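Local coordinates for protein glycosyl hydrolase family 88 (PDB 3WIW) that probably removes the unsaturated glucuronyl residue from heparin-derived oligosaccharides by hydrolysis, as a family 88 unsaturated glucuronyl hydrolase with an alpha6/alpha6-barrel, at residues Asn55-Val59 with Glu369-Asn375. Numbering follows the deposited sequence. Where two conformers were deposited one is given.
Sequences NPRSV and EIDTPLN
In this alpha6/alpha6-barrel hydrolase, a classic beta bulge in strand 55-59, where Arg57 and Ser58 both face Arg66 of the partner strand, meets the loop 369-375 that leads into the last long helix, 375-392. Residues 372-375 run antiparallel to 57-59, CA-CA 5.0 Å for Arg57-Asn375 and 4.8 Å for Ser58-Leu374, slipping by one at Val59-Thr372 (5.8 Å). Arg57 buries the most area. Its backbone departs from the extended form (phi/psi -112/-55), and its t rotamers (chi1 to chi3) carry the guanidinium out to Glu369, whose OE2 lies at its edge, near its plane: NE lies 2.8 Å from OE2, and NH2 donates to OE1 at 3.0 Å and a nearly linear 177°, a bidentate salt bridge. NH1 pairs with Asp72. The Leu374 side chain is about 5 Å from that of Arg246, a predicted substrate-binding residue, and that of Arg57 about 9 Å from that of Asp116, the predicted nucleophile, so the junction probably lies near the active site. Glu369, in a left-handed backbone conformation (54/51) with chi1 m, points toward the strand. Asn375, the first helical residue, has chi1 p; its N donates to Arg57 O and its ND2 to Pro56 O, both at 3.0 Å. Farther along, Val59 N donates to Thr372 OG1 (2.9 Å, 167°), whose hydroxyl donates to Pro373 O at 2.7 Å, while Val59 CG2 packs 3.4 Å from Pro373 CG. Ser58, chi1 p, directs OG to Glu369 OE2, donating a hydrogen bond of 2.6 Å.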
loop_
_atom_site.group_PDB
_atom_site.type_symbol
_atom_site.label_atom_id
_atom_site.label_comp_id
_atom_site.label_asym_id
_atom_site.label_seq_id
_atom_site.Cartn_x
_atom_site.Cartn_y
_atom_site.Cartn_z
ATOM N N ASN A 55 5.891 15.174 6.213
ATOM C CA ASN A 55 5.422 13.992 6.913
ATOM C C ASN A 55 6.532 13.024 7.275
ATOM O O ASN A 55 7.509 12.892 6.543
ATOM C CB ASN A 55 4.367 13.306 6.059
ATOM C CG ASN A 55 3.157 14.176 5.883
ATOM O OD1 ASN A 55 2.469 14.472 6.863
ATOM N ND2 ASN A 55 2.935 14.666 4.673
ATOM N N PRO A 56 6.397 12.334 8.412
ATOM C CA PRO A 56 7.437 11.356 8.764
ATOM C C PRO A 56 7.433 10.186 7.788
ATOM O O PRO A 56 6.368 9.633 7.497
ATOM C CB PRO A 56 7.017 10.917 10.168
ATOM C CG PRO A 56 5.547 11.097 10.196
ATOM C CD PRO A 56 5.280 12.337 9.378
ATOM N N ARG A 57 8.616 9.827 7.282
ATOM C CA ARG A 57 8.743 8.737 6.325
ATOM C C ARG A 57 9.479 7.508 6.866
ATOM O O ARG A 57 8.973 6.402 6.788
ATOM C CB ARG A 57 9.430 9.220 5.045
ATOM C CG ARG A 57 9.712 8.100 4.049
ATOM C CD ARG A 57 10.229 8.631 2.705
ATOM N NE ARG A 57 10.877 7.577 1.942
ATOM C CZ ARG A 57 11.047 7.547 0.626
ATOM N NH1 ARG A 57 10.507 8.501 -0.149
ATOM N NH2 ARG A 57 11.715 6.527 0.076
ATOM N N SER A 58 10.692 7.695 7.373
ATOM C CA SER A 58 11.499 6.574 7.828
ATOM C C SER A 58 12.544 7.097 8.803
ATOM O O SER A 58 12.618 8.304 9.060
ATOM C CB SER A 58 12.162 5.839 6.654
ATOM O OG SER A 58 13.000 6.710 5.908
ATOM N N VAL A 59 13.353 6.195 9.355
ATOM C CA VAL A 59 14.396 6.592 10.285
ATOM C C VAL A 59 15.754 6.319 9.638
ATOM O O VAL A 59 16.039 5.200 9.215
ATOM C CB VAL A 59 14.241 5.854 11.621
ATOM C CG1 VAL A 59 15.400 6.205 12.576
ATOM C CG2 VAL A 59 12.905 6.209 12.267
ATOM N N GLU A 369 16.983 2.725 3.144
ATOM C CA GLU A 369 15.915 2.370 4.079
ATOM C C GLU A 369 15.903 0.879 4.396
ATOM O O GLU A 369 14.867 0.218 4.327
ATOM C CB GLU A 369 14.552 2.868 3.546
ATOM C CG GLU A 369 14.464 4.408 3.517
ATOM C CD GLU A 369 13.204 4.963 2.883
ATOM O OE1 GLU A 369 12.747 4.408 1.867
ATOM O OE2 GLU A 369 12.643 5.964 3.399
ATOM N N ILE A 370 17.057 0.352 4.772
ATOM C CA ILE A 370 17.139 -1.055 5.127
ATOM C C ILE A 370 16.905 -1.215 6.622
ATOM O O ILE A 370 17.672 -0.693 7.439
ATOM C CB ILE A 370 18.503 -1.676 4.765
ATOM C CG1 ILE A 370 18.785 -1.538 3.258
ATOM C CG2 ILE A 370 18.534 -3.141 5.191
ATOM C CD1 ILE A 370 20.238 -1.876 2.890
ATOM N N ASP A 371 15.848 -1.943 6.972
ATOM C CA ASP A 371 15.541 -2.300 8.367
ATOM C C ASP A 371 15.189 -1.054 9.182
ATOM O O ASP A 371 15.848 -0.722 10.162
ATOM C CB ASP A 371 16.655 -3.148 9.037
ATOM C CG ASP A 371 16.182 -3.785 10.319
ATOM O OD1 ASP A 371 14.980 -3.756 10.601
ATOM O OD2 ASP A 371 16.994 -4.309 11.085
ATOM N N THR A 372 14.134 -0.365 8.761
ATOM C CA THR A 372 13.676 0.884 9.351
ATOM C C THR A 372 12.156 0.861 9.355
ATOM O O THR A 372 11.537 0.207 8.506
ATOM C CB THR A 372 14.116 2.141 8.472
ATOM O OG1 THR A 372 13.405 3.321 8.893
ATOM C CG2 THR A 372 13.757 1.969 7.016
ATOM N N PRO A 373 11.533 1.579 10.300
ATOM C CA PRO A 373 10.114 1.861 10.087
ATOM C C PRO A 373 9.885 2.624 8.781
ATOM O O PRO A 373 10.757 3.363 8.312
ATOM C CB PRO A 373 9.772 2.790 11.247
ATOM C CG PRO A 373 11.052 3.454 11.563
ATOM C CD PRO A 373 12.073 2.350 11.431
ATOM N N LEU A 374 8.708 2.431 8.196
ATOM C CA LEU A 374 8.289 3.165 7.016
ATOM C C LEU A 374 6.836 3.536 7.175
ATOM O O LEU A 374 6.012 2.737 7.639
ATOM C CB LEU A 374 8.519 2.324 5.765
ATOM C CG LEU A 374 9.890 2.586 5.085
ATOM C CD1 LEU A 374 10.290 1.435 4.178
ATOM C CD2 LEU A 374 9.763 3.909 4.284
ATOM N N ASN A 375 6.504 4.764 6.786
ATOM C CA ASN A 375 5.150 5.252 6.970
ATOM C C ASN A 375 4.071 4.374 6.318
ATOM O O ASN A 375 3.003 4.160 6.910
ATOM C CB ASN A 375 5.039 6.728 6.578
ATOM C CG ASN A 375 5.474 7.033 5.135
ATOM O OD1 ASN A 375 5.642 6.135 4.286
ATOM N ND2 ASN A 375 5.651 8.326 4.847
#